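Local atomic coordinates of GH26C (Muricauda sp. MAR_2010_75, PDB entry 6Q78), a protein that probably hydrolyses internal beta-1,4-mannosidic linkages in mannans, as expected of an endo-mannanase of glycoside hydrolase family 26. Residues A268-N273 with G295-G300; I330-E335 with I367-F372. All coordinates share one frame; numbering follows the deposited sequence.

Interaction 1 of 2, residues A268-N273 with G295-G300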
loop_
_atom_site.group_PDB
_atom_site.type_symbol
_atom_site.label_atom_id
_atom_site.label_comp_id
_atom_site.label_asym_id
_atom_site.label_seq_id
_atom_site.Cartn_x
_atom_site.Cartn_y
_atom_site.Cartn_z
ATOM N N ALA A 268 1.932 7.361 -1.929
ATOM C CA ALA A 268 0.527 6.962 -1.859
ATOM C C ALA A 268 -0.118 7.485 -0.580
ATOM O O ALA A 268 0.391 7.260 0.514
ATOM C CB ALA A 268 0.430 5.421 -1.883
ATOM N N PHE A 269 -1.270 8.135 -0.738
ATOM C CA PHE A 269 -2.077 8.712 0.329
ATOM C C PHE A 269 -3.285 7.807 0.523
ATOM O O PHE A 269 -4.012 7.540 -0.443
ATOM C CB PHE A 269 -2.562 10.087 -0.181
ATOM C CG PHE A 269 -3.584 10.790 0.695
ATOM C CD1 PHE A 269 -3.174 11.504 1.828
ATOM C CD2 PHE A 269 -4.927 10.830 0.325
ATOM C CE1 PHE A 269 -4.109 12.209 2.610
ATOM C CE2 PHE A 269 -5.864 11.532 1.109
ATOM C CZ PHE A 269 -5.454 12.207 2.253
ATOM N N SER A 270 -3.556 7.376 1.750
ATOM C CA SER A 270 -4.683 6.452 1.943
ATOM C C SER A 270 -5.326 6.559 3.311
ATOM O O SER A 270 -4.808 6.024 4.305
ATOM C CB SER A 270 -4.302 5.009 1.635
ATOM O OG SER A 270 -3.346 4.586 2.577
ATOM N N PRO A 271 -6.498 7.190 3.390
ATOM C CA PRO A 271 -7.340 7.066 4.592
ATOM C C PRO A 271 -7.915 5.659 4.650
ATOM O O PRO A 271 -7.723 4.844 3.728
ATOM C CB PRO A 271 -8.477 8.065 4.338
ATOM C CG PRO A 271 -8.583 8.102 2.791
ATOM C CD PRO A 271 -7.124 7.980 2.313
ATOM N N ASP A 272 -8.630 5.378 5.735
ATOM C CA ASP A 272 -9.499 4.213 5.799
ATOM C C ASP A 272 -10.780 4.582 5.058
ATOM O O ASP A 272 -10.686 5.217 4.008
ATOM C CB ASP A 272 -9.745 3.846 7.255
ATOM C CG ASP A 272 -10.113 2.396 7.445
ATOM O OD1 ASP A 272 -11.331 2.106 7.420
ATOM O OD2 ASP A 272 -9.207 1.555 7.659
ATOM N N ASN A 273 -11.950 4.172 5.541
ATOM C CA ASN A 273 -13.180 4.294 4.752
ATOM C C ASN A 273 -14.162 5.323 5.311
ATOM O O ASN A 273 -15.350 5.278 4.972
ATOM C CB ASN A 273 -13.876 2.937 4.624
ATOM C CG ASN A 273 -14.437 2.467 5.962
ATOM O OD1 ASN A 273 -14.461 3.231 6.923
ATOM N ND2 ASN A 273 -14.926 1.248 6.017
ATOM N N GLY A 295 -5.301 6.492 -2.610
ATOM C CA GLY A 295 -5.806 5.221 -2.146
ATOM C C GLY A 295 -6.850 5.361 -1.043
ATOM O O GLY A 295 -7.197 6.455 -0.584
ATOM N N MET A 296 -7.390 4.210 -0.667
ATOM C CA MET A 296 -8.163 4.074 0.563
ATOM C C MET A 296 -8.061 2.621 1.002
ATOM O O MET A 296 -7.852 1.723 0.174
ATOM C CB MET A 296 -9.643 4.451 0.393
ATOM C CG MET A 296 -10.365 3.463 -0.533
ATOM S SD MET A 296 -12.137 3.807 -0.650
ATOM C CE MET A 296 -12.653 3.615 1.093
ATOM N N ASP A 297 -8.187 2.410 2.306
ATOM C CA ASP A 297 -8.307 1.079 2.885
ATOM C C ASP A 297 -9.772 0.822 3.230
ATOM O O ASP A 297 -10.483 1.713 3.716
ATOM C CB ASP A 297 -7.445 0.938 4.139
ATOM C CG ASP A 297 -5.962 1.077 3.833
ATOM O OD1 ASP A 297 -5.632 1.127 2.639
ATOM O OD2 ASP A 297 -5.153 1.086 4.774
ATOM N N ASN A 298 -10.242 -0.396 2.974
ATOM C CA ASN A 298 -11.633 -0.695 3.317
ATOM C C ASN A 298 -11.797 -2.165 3.679
ATOM O O ASN A 298 -11.878 -3.025 2.786
ATOM C CB ASN A 298 -12.569 -0.297 2.194
ATOM C CG ASN A 298 -14.012 -0.128 2.669
ATOM O OD1 ASN A 298 -14.358 -0.564 3.774
ATOM N ND2 ASN A 298 -14.861 0.531 1.843
ATOM N N TYR A 299 -11.905 -2.432 4.979
ATOM C CA TYR A 299 -12.404 -3.709 5.471
ATOM C C TYR A 299 -13.833 -3.589 5.986
ATOM O O TYR A 299 -14.625 -4.521 5.816
ATOM C CB TYR A 299 -11.545 -4.190 6.650
ATOM C CG TYR A 299 -10.065 -4.345 6.310
ATOM C CD1 TYR A 299 -9.184 -3.260 6.398
ATOM C CD2 TYR A 299 -9.572 -5.566 5.843
ATOM C CE1 TYR A 299 -7.818 -3.432 6.108
ATOM C CE2 TYR A 299 -8.256 -5.719 5.507
ATOM C CZ TYR A 299 -7.388 -4.658 5.665
ATOM O OH TYR A 299 -6.040 -4.836 5.343
ATOM N N GLY A 300 -14.183 -2.451 6.579
ATOM C CA GLY A 300 -15.453 -2.355 7.285
ATOM C C GLY A 300 -16.675 -2.552 6.402
ATOM O O GLY A 300 -17.650 -3.185 6.824
HETATM O O HOH W 1 -11.995 -0.465 7.070
#
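Asn-273 reaches across to Asn-298, and its ND2 donates a hydrogen bond to Asn-298 OD1 at 2.9 Å. The bond is nearly straight, 166° at the hydrogen. OD1 lies close to the amide plane of Asn-273, whereas ND2 stands above the carbonyl plane of Asn-298. The two side chains cross at about a right angle, with their amide planes 87° apart. The contact belongs to a TIM barrel. It joins strands 265-269 and 293-298, the parallel strands of one beta-alpha-beta unit, and the chain that runs on from them. Gly-295 N donates a hydrogen bond to Phe-269 O at 2.7 Å, and Asp-297 N donates one to Pro-271 O at 2.9 Å. Met-296 bends at chi3 (-60°), which brings CE 3.8 Å from Asn-273 CB. Pro-271 CD rests against Gly-295 O at 3.3 Å.

Second-shell partners fix the polar groups. Arg-223 hydrogen-bonds Ser-270 OG and forms a salt bridge with Asp-297 OD2, while Asp-297 OD1 is hydrogen-bonded to Thr-334 OG1. Asn-298 ND2 is hydrogen-bonded to Asp-301 OD2. The side chain of Asp-297 lies about 5 Å from a bound Tris molecule, probably from the crystallisation liquor, which is consistent with a nearby pocket. One water ties the two segments together: it donates to Asp-272 OD1 at 2.7 Å and accepts from Tyr-299 N at 2.9 Å.

Interaction 2 of 2, residues I330-E335 with I367-F372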
loop_
_atom_site.group_PDB
_atom_site.type_symbol
_atom_site.label_atom_id
_atom_site.label_comp_id
_atom_site.label_asym_id
_atom_site.label_seq_id
_atom_site.Cartn_x
_atom_site.Cartn_y
_atom_site.Cartn_z
ATOM N N ILE A 330 -3.027 7.905 -9.793
ATOM C CA ILE A 330 -3.436 6.502 -9.864
ATOM C C ILE A 330 -4.326 6.229 -8.654
ATOM O O ILE A 330 -3.926 6.503 -7.508
ATOM C CB ILE A 330 -2.199 5.593 -9.801
ATOM C CG1 ILE A 330 -1.319 5.826 -11.043
ATOM C CG2 ILE A 330 -2.589 4.107 -9.721
ATOM C CD1 ILE A 330 0.157 5.532 -10.733
ATOM N N ALA A 331 -5.525 5.678 -8.890
ATOM C CA ALA A 331 -6.373 5.307 -7.758
ATOM C C ALA A 331 -6.120 3.858 -7.333
ATOM O O ALA A 331 -5.657 3.023 -8.127
ATOM C CB ALA A 331 -7.853 5.509 -8.102
ATOM N N SER A 332 -6.433 3.557 -6.061
ATOM C CA SER A 332 -6.203 2.196 -5.566
ATOM C C SER A 332 -7.027 1.926 -4.327
ATOM O O SER A 332 -7.266 2.826 -3.519
ATOM C CB SER A 332 -4.711 1.946 -5.231
ATOM O OG SER A 332 -4.523 0.765 -4.437
ATOM N N LEU A 333 -7.489 0.675 -4.189
ATOM C CA LEU A 333 -7.956 0.173 -2.893
ATOM C C LEU A 333 -6.724 -0.472 -2.266
ATOM O O LEU A 333 -6.388 -1.638 -2.514
ATOM C CB LEU A 333 -9.113 -0.813 -3.084
ATOM C CG LEU A 333 -9.685 -1.442 -1.796
ATOM C CD1 LEU A 333 -10.281 -0.344 -0.877
ATOM C CD2 LEU A 333 -10.793 -2.467 -2.200
ATOM N N THR A 334 -6.019 0.294 -1.428
ATOM C CA THR A 334 -4.683 -0.102 -0.975
ATOM C C THR A 334 -4.676 -1.225 0.082
ATOM O O THR A 334 -3.645 -1.881 0.239
ATOM C CB THR A 334 -3.856 1.120 -0.510
ATOM O OG1 THR A 334 -4.671 1.990 0.287
ATOM C CG2 THR A 334 -3.388 1.921 -1.685
ATOM N N GLU A 335 -5.776 -1.478 0.781
ATOM C CA GLU A 335 -5.905 -2.624 1.675
ATOM C C GLU A 335 -7.358 -3.023 1.640
ATOM O O GLU A 335 -8.234 -2.157 1.732
ATOM C CB GLU A 335 -5.654 -2.311 3.151
ATOM C CG GLU A 335 -4.200 -2.087 3.476
ATOM C CD GLU A 335 -3.957 -2.044 4.957
ATOM O OE1 GLU A 335 -4.660 -2.759 5.717
ATOM O OE2 GLU A 335 -3.008 -1.305 5.381
ATOM N N ILE A 367 -8.948 1.702 -11.081
ATOM C CA ILE A 367 -7.910 1.600 -10.056
ATOM C C ILE A 367 -6.731 0.837 -10.640
ATOM O O ILE A 367 -6.911 -0.063 -11.460
ATOM C CB ILE A 367 -8.399 0.883 -8.776
ATOM C CG1 ILE A 367 -9.063 -0.454 -9.126
ATOM C CG2 ILE A 367 -9.328 1.786 -7.929
ATOM C CD1 ILE A 367 -9.064 -1.449 -7.952
ATOM N N GLY A 368 -5.525 1.187 -10.187
ATOM C CA GLY A 368 -4.346 0.494 -10.686
ATOM C C GLY A 368 -4.116 -0.819 -9.982
ATOM O O GLY A 368 -3.592 -1.766 -10.584
ATOM N N PHE A 369 -4.498 -0.912 -8.711
ATOM C CA PHE A 369 -4.216 -2.123 -7.953
ATOM C C PHE A 369 -5.073 -2.190 -6.712
ATOM O O PHE A 369 -5.595 -1.178 -6.234
ATOM C CB PHE A 369 -2.725 -2.255 -7.596
ATOM C CG PHE A 369 -2.228 -1.231 -6.623
ATOM C CD1 PHE A 369 -1.713 -0.046 -7.065
ATOM C CD2 PHE A 369 -2.244 -1.484 -5.263
ATOM C CE1 PHE A 369 -1.202 0.911 -6.137
ATOM C CE2 PHE A 369 -1.709 -0.555 -4.337
ATOM C CZ PHE A 369 -1.194 0.629 -4.791
ATOM N N THR A 370 -5.235 -3.416 -6.207
ATOM C CA THR A 370 -5.753 -3.620 -4.871
ATOM C C THR A 370 -4.880 -4.638 -4.169
ATOM O O THR A 370 -4.199 -5.433 -4.812
ATOM C CB THR A 370 -7.232 -3.972 -4.876
ATOM O OG1 THR A 370 -7.707 -3.959 -3.514
ATOM C CG2 THR A 370 -7.439 -5.334 -5.476
ATOM N N MET A 371 -4.877 -4.599 -2.844
ATOM C CA MET A 371 -4.028 -5.500 -2.064
ATOM C C MET A 371 -4.764 -6.049 -0.852
ATOM O O MET A 371 -5.373 -5.296 -0.086
ATOM C CB MET A 371 -2.765 -4.768 -1.598
ATOM C CG MET A 371 -1.664 -5.708 -1.019
ATOM S SD MET A 371 -0.418 -4.779 -0.113
ATOM C CE MET A 371 -1.300 -4.341 1.401
ATOM N N PHE A 372 -4.672 -7.363 -0.677
ATOM C CA PHE A 372 -5.151 -8.038 0.515
ATOM C C PHE A 372 -4.109 -7.943 1.625
ATOM O O PHE A 372 -2.892 -7.894 1.368
ATOM C CB PHE A 372 -5.348 -9.516 0.169
ATOM C CG PHE A 372 -6.496 -9.756 -0.780
ATOM C CD1 PHE A 372 -7.802 -9.671 -0.326
ATOM C CD2 PHE A 372 -6.277 -10.060 -2.129
ATOM C CE1 PHE A 372 -8.880 -9.875 -1.194
ATOM C CE2 PHE A 372 -7.367 -10.287 -2.980
ATOM C CZ PHE A 372 -8.659 -10.190 -2.509
#
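The Phe-369 ring carries Ser-332 on one face. Ser-332 OG sits 3.1 Å above the ring plane, displaced toward the rim. Ser-332 CB makes a CH-pi contact over that face, 3.8 Å from the ring centroid. Thr-334 CG2 comes in obliquely, 4.0 Å from Phe-369 CE2. Ser-332 OG is anti to its backbone N (chi1 165°) and donates to Phe-369 O at 2.9 Å, from above the carbonyl plane. Leu-333 N adds a weak hydrogen bond to the same oxygen. Strands 330-336 and 369-372 are parallel neighbours in the TIM barrel; their short segments run 6° apart. Strand 330-336 is the seventh in chain order, and near its end Glu-335 is probably the catalytic nucleophile, as in clan GH-A relatives. Its OE1 is hydrogen-bonded to Tyr-299 OH. Its OE2 forms a salt bridge with Arg-223 and a hydrogen bond with a bound Tris molecule, probably from the crystallisation liquor. Leu-333 and Thr-370 lie side by side, pointing the same way, and both touch Leu-360 of helix 351-361. Thr-370 OG1 donates to a lone pair of Leu-333 O at 2.9 Å, and Met-371 N hydrogen-bonds that oxygen weakly. At the start of the pairing, Gly-368 N hydrogen-bonds Ala-331 O at 2.8 Å.

From the N terminus, strand 265-269 comes first. Interaction 1 closes a loop of 21 residues that holds the short helix 278-281, and brings strand 293-298 alongside. The chain then passes through helix 306-327 to strand 330-336. Interaction 2 closes the next loop, which includes helix 351-361, and adds strand 369-372. The two contacts are in series; they neither nest nor cross. Strands 293-298 and 330-336 are neighbours, so the pairs form a run of four parallel barrel strands. Side chains join them too: Ser-270 CB packs 3.3 Å from Thr-334 OG1.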